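Side-chain contacts in putative TRAP PERIPLASMIC SOLUTE BINDING PROTEIN (Haemophilus influenzae, PDB 4PBQ), which binds L-gulonate and probably delivers a sugar acid of this kind to a TRAP transporter as its periplasmic solute-binding component: residues G101-P106 against K116-S121; K110-A115 against H229-G234. One frame throughout, in Å; residues are numbered along the deposited sequence.

Overall arrangement
From the N terminus, the chain leaves strand 86-89, passes the 3-10 turn at 101-104 and enters helix 112-119. Contact 1 closes this short excursion: the end of the helix folds back on the turn, nine residues lying between the two segments. Contact 2 closes a loop of more than a hundred residues, bringing strand 231-239 of the mixed sheet against the start of the same helix. Because segment 110-115 lies between those of contact 1 while its partner 229-234 lies beyond both, the contacts cross. Their centres are about 7 Å apart, and Glu104 of contact 1 meets Ser232 of contact 2 at 2.7 Å between OE2 and OG, a probable hydrogen bond beside the L-gulonate.

Contact 1 of 2, residues G101-P106 against K116-S121; sequences GVWEWP and KKVLES. With 2UF (L-gulonate), chain D.
In this family 7 solute-binding protein, the 3-10 turn that supplies Glu104 to the L-gulonate pocket packs against the C-terminal end of helix 112-119 through Trp103 and Leu119. The Leu119 methyl CD2 lies over the indole face, 3.9 Å from the centroid of the Trp103 six-membered ring and 23° off its normal, which meets the geometry of a CH-pi contact. It is offset toward the rim, and its nearest ring atom is Trp103 CD2 at 3.6 Å. Val102 CG1 covers the opposite face, over the ring centre, so the indole is sandwiched between two aliphatic groups. Val118 CG1 approaches obliquely, 4.0 Å from Trp103 CZ3. At the helix end, Val118 O accepts both Ser121 N and Ser121 OG, the hydroxyl at 2.7 Å, in the carbonyl plane on a lone pair. Next to the tryptophan, the extended Glu104 chain carries its carboxylate to the ligand: OE1 takes a hydrogen bond from O1 of L-gulonate at 2.7 Å, and OE2 takes one from O2 at 2.6 Å. Because Trp103 directly precedes Glu104, apolar packing holds the turn bearing the carboxylate, and one ligand donor per oxygen is consistent with an ionised acid.

Contact 2 of 2, residues K110-A115 against H229-G234; sequences KDNQEA and HIFSPG
With chi1 at -178°, the Phe231 ring extends opposite its own amide nitrogen, from strand 231-239 of the mixed sheet toward Ala115, while Asn112, with CG beside its own N, turns its amide oxygen to the ring's rim. This is helix-on-sheet packing: the first turn of helix 112-119 rests, through Asn112 and Ala115, on Phe231 of a strand in the solute-binding protein's core. The Ala115 methyl sits almost exactly over the Phe231 ring, with CB 3.6 Å from the centroid and 5° off the normal. The six ring carbons lie at nearly equal distances from it, the evidence for a centred CH-pi contact rather than one directed at a single bond. Asn112 meets a different part of the same ring: its OD1 lies at the edge, in plane, 3.7 Å from Phe231 CE1. The amide and ring planes are turned 66° apart, so the two flat groups do not stack. The other end of that amide is held from elsewhere, ND2 bonding Glu273 on helix 248-281, and Phe146 of strand 136-151 packs edge-to-face with Phe231.

The start of the helix is fixed by its own polar groups. Asp111 is the N-cap, and its OD1 accepts Glu114 N at 2.9 Å. Ala115 N bonds Asp111 O, placing the methyl-bearing residue in the first helical turn. Glu114 in turn reaches back before the cap, its carboxylate receiving a backbone N-H from above its plane: Lys110 N to Glu114 OE2, 2.8 Å.

Contact 1 of 2, residues G101-P106 against K116-S121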
ATOM      1  N   GLY A 101      -0.790   0.683 -10.951  1.00 11.10           N
ATOM      2  CA  GLY A 101       0.362   0.906 -10.105  1.00 10.46           C
ATOM      3  C   GLY A 101       0.849   2.353 -10.025  1.00  7.19           C
ATOM      4  O   GLY A 101       1.836   2.644  -9.324  1.00  9.07           O
ATOM      5  N   VAL A 102       0.166   3.256 -10.731  1.00  8.39           N
ATOM      6  CA  VAL A 102       0.637   4.630 -10.878  1.00  9.30           C
ATOM      7  C   VAL A 102       0.810   5.355  -9.538  1.00  9.83           C
ATOM      8  O   VAL A 102       1.703   6.185  -9.408  1.00  9.78           O
ATOM      9  CB  VAL A 102      -0.275   5.454 -11.827  1.00  7.74           C
ATOM     10  CG1 VAL A 102      -1.670   5.645 -11.248  1.00 10.58           C
ATOM     11  CG2 VAL A 102       0.357   6.798 -12.151  1.00 13.91           C
ATOM     12  N   TRP A 103      -0.013   5.027  -8.541  1.00  9.02           N
ATOM     13  CA  TRP A 103       0.009   5.774  -7.275  1.00  7.48           C
ATOM     14  C   TRP A 103       1.308   5.584  -6.512  1.00  7.35           C
ATOM     15  O   TRP A 103       1.621   6.409  -5.677  1.00 10.25           O
ATOM     16  CB  TRP A 103      -1.184   5.388  -6.370  1.00 10.08           C
ATOM     17  CG  TRP A 103      -2.435   5.285  -7.150  1.00 10.07           C
ATOM     18  CD1 TRP A 103      -3.185   4.158  -7.375  1.00  8.42           C
ATOM     19  CD2 TRP A 103      -3.091   6.348  -7.858  1.00 13.03           C
ATOM     20  NE1 TRP A 103      -4.255   4.460  -8.186  1.00 11.91           N
ATOM     21  CE2 TRP A 103      -4.216   5.800  -8.490  1.00 12.44           C
ATOM     22  CE3 TRP A 103      -2.830   7.716  -8.020  1.00  9.48           C
ATOM     23  CZ2 TRP A 103      -5.063   6.560  -9.267  1.00 12.19           C
ATOM     24  CZ3 TRP A 103      -3.694   8.468  -8.796  1.00  8.95           C
ATOM     25  CH2 TRP A 103      -4.780   7.894  -9.410  1.00 12.36           C
ATOM     26  N   GLU A 104       2.026   4.494  -6.800  1.00 10.66           N
ATOM     27  CA  GLU A 104       3.301   4.178  -6.177  1.00  8.71           C
ATOM     28  C   GLU A 104       4.516   4.645  -7.002  1.00  6.63           C
ATOM     29  O   GLU A 104       5.649   4.349  -6.653  1.00  8.07           O
ATOM     30  CB  GLU A 104       3.394   2.680  -5.888  1.00 10.04           C
ATOM     31  CG  GLU A 104       2.583   2.270  -4.631  1.00  7.51           C
ATOM     32  CD  GLU A 104       2.520   0.758  -4.404  1.00  7.32           C
ATOM     33  OE1 GLU A 104       2.647   0.002  -5.401  1.00  7.57           O
ATOM     34  OE2 GLU A 104       2.410   0.332  -3.222  1.00  7.98           O
ATOM     35  N   TRP A 105       4.304   5.419  -8.059  1.00  8.71           N
ATOM     36  CA  TRP A 105       5.448   5.981  -8.764  1.00  7.58           C
ATOM     37  C   TRP A 105       6.203   6.915  -7.808  1.00  9.73           C
ATOM     38  O   TRP A 105       5.590   7.663  -7.040  1.00  9.48           O
ATOM     39  CB  TRP A 105       5.007   6.688 -10.040  1.00  9.91           C
ATOM     40  CG  TRP A 105       4.535   5.739 -11.121  1.00 10.99           C
ATOM     41  CD1 TRP A 105       4.411   4.379 -11.025  1.00 11.15           C
ATOM     42  CD2 TRP A 105       4.084   6.092 -12.424  1.00 10.18           C
ATOM     43  NE1 TRP A 105       3.923   3.865 -12.211  1.00 14.40           N
ATOM     44  CE2 TRP A 105       3.712   4.898 -13.080  1.00 10.94           C
ATOM     45  CE3 TRP A 105       3.963   7.302 -13.111  1.00 13.70           C
ATOM     46  CZ2 TRP A 105       3.242   4.888 -14.388  1.00 14.83           C
ATOM     47  CZ3 TRP A 105       3.501   7.282 -14.412  1.00 13.52           C
ATOM     48  CH2 TRP A 105       3.153   6.085 -15.035  1.00 13.09           C
ATOM     49  N   PRO A 106       7.544   6.896  -7.852  1.00  8.73           N
ATOM     50  CA  PRO A 106       8.315   7.609  -6.814  1.00 13.20           C
ATOM     51  C   PRO A 106       8.116   9.123  -6.820  1.00 11.60           C
ATOM     52  O   PRO A 106       8.040   9.750  -7.880  1.00 13.38           O
ATOM     53  CB  PRO A 106       9.765   7.237  -7.147  1.00 10.66           C
ATOM     54  CG  PRO A 106       9.642   5.900  -7.779  1.00 16.01           C
ATOM     55  CD  PRO A 106       8.405   5.998  -8.636  1.00 13.28           C
ATOM     56  N   LYS A 116      -3.916  11.957  -0.226  1.00 10.18           N
ATOM     57  CA  LYS A 116      -5.328  11.730   0.029  1.00  8.23           C
ATOM     58  C   LYS A 116      -6.136  12.560  -0.976  1.00  9.54           C
ATOM     59  O   LYS A 116      -7.109  12.096  -1.547  1.00 12.14           O
ATOM     60  CB  LYS A 116      -5.676  12.125   1.470  1.00 10.66           C
ATOM     61  CG  LYS A 116      -7.141  11.944   1.855  1.00 11.42           C
ATOM     62  CD  LYS A 116      -7.343  12.336   3.323  1.00 16.73           C
ATOM     63  CE  LYS A 116      -8.775  12.123   3.788  1.00 15.05           C
ATOM     64  NZ  LYS A 116      -9.695  13.162   3.263  1.00 18.85           N
ATOM     65  N   LYS A 117      -5.708  13.802  -1.185  1.00 10.87           N
ATOM     66  CA  LYS A 117      -6.409  14.711  -2.076  1.00 12.96           C
ATOM     67  C   LYS A 117      -6.458  14.166  -3.491  1.00 11.62           C
ATOM     68  O   LYS A 117      -7.518  14.183  -4.133  1.00 14.17           O
ATOM     69  CB  LYS A 117      -5.745  16.087  -2.052  1.00 12.05           C
ATOM     70  CG  LYS A 117      -6.469  17.159  -2.826  1.00 14.37           C
ATOM     71  CD  LYS A 117      -5.684  18.475  -2.783  1.00 17.63           C
ATOM     72  CE  LYS A 117      -6.472  19.608  -3.439  1.00 22.28           C
ATOM     73  NZ  LYS A 117      -5.696  20.865  -3.355  1.00 25.52           N
ATOM     74  N   VAL A 118      -5.324  13.681  -3.984  1.00  9.91           N
ATOM     75  CA  VAL A 118      -5.296  13.128  -5.327  1.00  9.89           C
ATOM     76  C   VAL A 118      -6.118  11.830  -5.413  1.00  9.32           C
ATOM     77  O   VAL A 118      -6.795  11.589  -6.405  1.00 11.76           O
ATOM     78  CB  VAL A 118      -3.870  12.842  -5.796  1.00  9.61           C
ATOM     79  CG1 VAL A 118      -3.896  12.060  -7.083  1.00 12.63           C
ATOM     80  CG2 VAL A 118      -3.101  14.153  -5.968  1.00 12.88           C
ATOM     81  N   LEU A 119      -6.044  10.999  -4.386  1.00  9.40           N
ATOM     82  CA  LEU A 119      -6.778   9.718  -4.414  1.00  8.10           C
ATOM     83  C   LEU A 119      -8.283   9.916  -4.253  1.00 13.97           C
ATOM     84  O   LEU A 119      -9.086   8.988  -4.473  1.00 12.01           O
ATOM     85  CB  LEU A 119      -6.259   8.779  -3.328  1.00  7.30           C
ATOM     86  CG  LEU A 119      -4.842   8.283  -3.621  1.00  8.28           C
ATOM     87  CD1 LEU A 119      -4.219   7.608  -2.433  1.00 10.08           C
ATOM     88  CD2 LEU A 119      -4.798   7.353  -4.827  1.00  8.02           C
ATOM     89  N   GLU A 120      -8.658  11.125  -3.867  1.00 14.03           N
ATOM     90  CA  GLU A 120     -10.068  11.503  -3.820  1.00 16.98           C
ATOM     91  C   GLU A 120     -10.522  12.257  -5.087  1.00 22.27           C
ATOM     92  O   GLU A 120     -11.665  12.716  -5.165  1.00 24.83           O
ATOM     93  CB  GLU A 120     -10.361  12.261  -2.503  1.00 17.87           C
ATOM     94  CG  GLU A 120     -10.304  11.291  -1.317  1.00 21.59           C
ATOM     95  CD  GLU A 120     -10.426  11.910   0.067  1.00 28.63           C
ATOM     96  OE1 GLU A 120     -10.413  13.149   0.190  1.00 29.87           O
ATOM     97  OE2 GLU A 120     -10.510  11.121   1.040  1.00 26.67           O
ATOM     98  N   SER A 121      -9.655  12.345  -6.098  1.00 18.52           N
ATOM     99  CA  SER A 121      -9.965  13.150  -7.286  1.00 19.30           C
ATOM    100  C   SER A 121     -10.600  12.307  -8.389  1.00 19.24           C
ATOM    101  O   SER A 121     -10.613  11.092  -8.318  1.00 15.61           O
ATOM    102  CB  SER A 121      -8.697  13.822  -7.820  1.00 17.81           C
ATOM    103  OG  SER A 121      -7.886  12.902  -8.518  1.00 19.73           O
TER
HETATM  104  O6A 2UF D 401       4.571  -6.629   0.609  1.00  6.48           O
HETATM  105  C6  2UF D 401       4.755  -5.404   0.619  1.00 10.19           C
HETATM  106  O6B 2UF D 401       5.828  -4.837   0.876  1.00  8.56           O
HETATM  107  C5  2UF D 401       3.524  -4.517   0.338  1.00  8.06           C
HETATM  108  O5  2UF D 401       3.700  -3.284   1.001  1.00  5.42           O
HETATM  109  C4  2UF D 401       3.356  -4.274  -1.179  1.00  8.76           C
HETATM  110  O4  2UF D 401       3.053  -5.513  -1.840  1.00  6.81           O
HETATM  111  C3  2UF D 401       2.241  -3.234  -1.421  1.00  5.48           C
HETATM  112  O3  2UF D 401       1.002  -3.556  -0.700  1.00  5.86           O
HETATM  113  C2  2UF D 401       1.913  -3.101  -2.918  1.00  6.75           C
HETATM  114  O2  2UF D 401       1.161  -1.907  -3.018  1.00  6.20           O
HETATM  115  C1  2UF D 401       3.199  -2.917  -3.782  1.00  4.97           C
HETATM  116  O1  2UF D 401       2.778  -2.639  -5.127  1.00  6.69           O

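Contact 2 of 2, residues K110-A115 against H229-G234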
ATOM      1  N   LYS A 110       3.687  14.824  -2.209  1.00 16.41           N
ATOM      2  CA  LYS A 110       4.577  15.539  -1.275  1.00 17.60           C
ATOM      3  C   LYS A 110       4.386  15.173   0.201  1.00 17.04           C
ATOM      4  O   LYS A 110       5.331  15.263   0.990  1.00 17.61           O
ATOM      5  CB  LYS A 110       4.463  17.065  -1.466  1.00 14.94           C
ATOM      6  CG  LYS A 110       3.295  17.740  -0.752  1.00 16.38           C
ATOM      7  CD  LYS A 110       3.239  19.251  -1.081  1.00 22.81           C
ATOM      8  CE  LYS A 110       2.514  20.038   0.008  1.00 28.08           C
ATOM      9  NZ  LYS A 110       1.109  20.316  -0.339  1.00 40.26           N
ATOM     10  N   ASP A 111       3.172  14.743   0.559  1.00 15.95           N
ATOM     11  CA  ASP A 111       2.843  14.376   1.930  1.00 16.97           C
ATOM     12  C   ASP A 111       1.519  13.606   1.966  1.00 10.96           C
ATOM     13  O   ASP A 111       0.876  13.419   0.929  1.00 11.85           O
ATOM     14  CB  ASP A 111       2.811  15.608   2.856  1.00 19.17           C
ATOM     15  CG  ASP A 111       1.869  16.712   2.378  1.00 20.40           C
ATOM     16  OD1 ASP A 111       0.793  16.425   1.806  1.00 17.56           O
ATOM     17  OD2 ASP A 111       2.203  17.904   2.606  1.00 21.93           O
ATOM     18  N   ASN A 112       1.135  13.150   3.150  1.00 12.87           N
ATOM     19  CA  ASN A 112      -0.075  12.344   3.303  1.00 14.14           C
ATOM     20  C   ASN A 112      -1.334  13.074   2.809  1.00 11.09           C
ATOM     21  O   ASN A 112      -2.172  12.483   2.119  1.00 12.14           O
ATOM     22  CB  ASN A 112      -0.297  11.950   4.759  1.00 12.01           C
ATOM     23  CG  ASN A 112       0.722  10.950   5.266  1.00 10.13           C
ATOM     24  OD1 ASN A 112       1.225  10.110   4.516  1.00 10.61           O
ATOM     25  ND2 ASN A 112       1.013  11.017   6.556  1.00 11.67           N
ATOM     26  N   GLN A 113      -1.466  14.352   3.168  1.00 12.01           N
ATOM     27  CA  GLN A 113      -2.659  15.091   2.790  1.00 14.35           C
ATOM     28  C   GLN A 113      -2.763  15.238   1.265  1.00 14.03           C
ATOM     29  O   GLN A 113      -3.850  15.156   0.712  1.00 15.46           O
ATOM     30  CB  GLN A 113      -2.738  16.437   3.523  1.00 24.01           C
ATOM     31  CG  GLN A 113      -3.329  16.310   4.940  1.00 34.53           C
ATOM     32  CD  GLN A 113      -4.813  15.876   4.948  1.00 42.54           C
ATOM     33  OE1 GLN A 113      -5.613  16.323   4.119  1.00 48.09           O
ATOM     34  NE2 GLN A 113      -5.175  15.000   5.890  1.00 46.32           N
ATOM     35  N   GLU A 114      -1.638  15.426   0.580  1.00 11.63           N
ATOM     36  CA  GLU A 114      -1.683  15.515  -0.883  1.00 16.92           C
ATOM     37  C   GLU A 114      -2.028  14.161  -1.529  1.00 14.74           C
ATOM     38  O   GLU A 114      -2.774  14.112  -2.516  1.00 11.42           O
ATOM     39  CB  GLU A 114      -0.358  16.049  -1.447  1.00 14.73           C
ATOM     40  CG  GLU A 114      -0.321  16.120  -2.981  1.00 12.73           C
ATOM     41  CD  GLU A 114       0.849  16.928  -3.478  1.00 15.27           C
ATOM     42  OE1 GLU A 114       0.729  18.181  -3.495  1.00 18.01           O
ATOM     43  OE2 GLU A 114       1.893  16.326  -3.827  1.00 15.78           O
ATOM     44  N   ALA A 115      -1.492  13.068  -0.979  1.00 11.87           N
ATOM     45  CA  ALA A 115      -1.833  11.744  -1.466  1.00 10.87           C
ATOM     46  C   ALA A 115      -3.341  11.533  -1.350  1.00 11.60           C
ATOM     47  O   ALA A 115      -3.977  11.024  -2.279  1.00 10.95           O
ATOM     48  CB  ALA A 115      -1.070  10.658  -0.702  1.00 11.27           C
ATOM     49  N   HIS A 229      10.210   7.325  -0.384  1.00  9.08           N
ATOM     50  CA  HIS A 229      10.380   7.268  -1.835  1.00  9.27           C
ATOM     51  C   HIS A 229       9.105   7.004  -2.636  1.00  7.93           C
ATOM     52  O   HIS A 229       8.986   7.434  -3.777  1.00 10.68           O
ATOM     53  CB  HIS A 229      11.456   6.239  -2.182  1.00  8.29           C
ATOM     54  CG  HIS A 229      11.258   4.898  -1.534  1.00  7.56           C
ATOM     55  ND1 HIS A 229      11.622   4.640  -0.231  1.00  8.14           N
ATOM     56  CD2 HIS A 229      10.721   3.749  -2.008  1.00  9.99           C
ATOM     57  CE1 HIS A 229      11.313   3.388   0.073  1.00  7.66           C
ATOM     58  NE2 HIS A 229      10.780   2.819  -0.997  1.00  8.34           N
ATOM     59  N   ILE A 230       8.159   6.283  -2.024  1.00  7.99           N
ATOM     60  CA  ILE A 230       6.964   5.775  -2.695  1.00  7.18           C
ATOM     61  C   ILE A 230       5.815   5.838  -1.682  1.00  7.37           C
ATOM     62  O   ILE A 230       6.049   5.592  -0.481  1.00  7.50           O
ATOM     63  CB  ILE A 230       7.171   4.327  -3.198  1.00  8.77           C
ATOM     64  CG1 ILE A 230       8.055   4.319  -4.460  1.00  7.73           C
ATOM     65  CG2 ILE A 230       5.815   3.600  -3.430  1.00  8.26           C
ATOM     66  CD1 ILE A 230       8.419   2.917  -4.988  1.00  7.63           C
ATOM     67  N   PHE A 231       4.617   6.205  -2.137  1.00  6.48           N
ATOM     68  CA  PHE A 231       3.431   6.212  -1.269  1.00  6.57           C
ATOM     69  C   PHE A 231       2.584   4.996  -1.590  1.00  8.60           C
ATOM     70  O   PHE A 231       2.226   4.782  -2.736  1.00  8.46           O
ATOM     71  CB  PHE A 231       2.563   7.464  -1.465  1.00  9.00           C
ATOM     72  CG  PHE A 231       1.366   7.488  -0.537  1.00  9.45           C
ATOM     73  CD1 PHE A 231       1.469   8.008   0.751  1.00  9.54           C
ATOM     74  CD2 PHE A 231       0.175   6.902  -0.916  1.00 10.83           C
ATOM     75  CE1 PHE A 231       0.360   7.980   1.622  1.00  9.07           C
ATOM     76  CE2 PHE A 231      -0.930   6.877  -0.047  1.00  9.59           C
ATOM     77  CZ  PHE A 231      -0.822   7.405   1.215  1.00 10.36           C
ATOM     78  N   SER A 232       2.233   4.209  -0.576  1.00  8.20           N
ATOM     79  CA  SER A 232       1.434   3.003  -0.773  1.00  6.10           C
ATOM     80  C   SER A 232       0.002   3.164  -0.255  1.00  8.16           C
ATOM     81  O   SER A 232      -0.214   3.251   0.955  1.00  8.37           O
ATOM     82  CB  SER A 232       2.104   1.852  -0.054  1.00  6.28           C
ATOM     83  OG  SER A 232       3.197   1.324  -0.786  1.00  7.27           O
ATOM     84  N   PRO A 233      -0.971   3.190  -1.161  1.00  8.95           N
ATOM     85  CA  PRO A 233      -2.379   3.143  -0.740  1.00  6.01           C
ATOM     86  C   PRO A 233      -2.798   1.721  -0.415  1.00  7.53           C
ATOM     87  O   PRO A 233      -2.211   0.774  -0.936  1.00  9.63           O
ATOM     88  CB  PRO A 233      -3.130   3.589  -1.981  1.00 10.06           C
ATOM     89  CG  PRO A 233      -2.145   3.770  -3.042  1.00 18.32           C
ATOM     90  CD  PRO A 233      -0.859   3.184  -2.624  1.00  9.73           C
ATOM     91  N   GLY A 234      -3.809   1.595   0.435  1.00  6.15           N
ATOM     92  CA  GLY A 234      -4.469   0.324   0.684  1.00  6.01           C
ATOM     93  C   GLY A 234      -5.880   0.377   0.106  1.00  7.85           C
ATOM     94  O   GLY A 234      -6.723   1.172   0.546  1.00  8.76           O
TER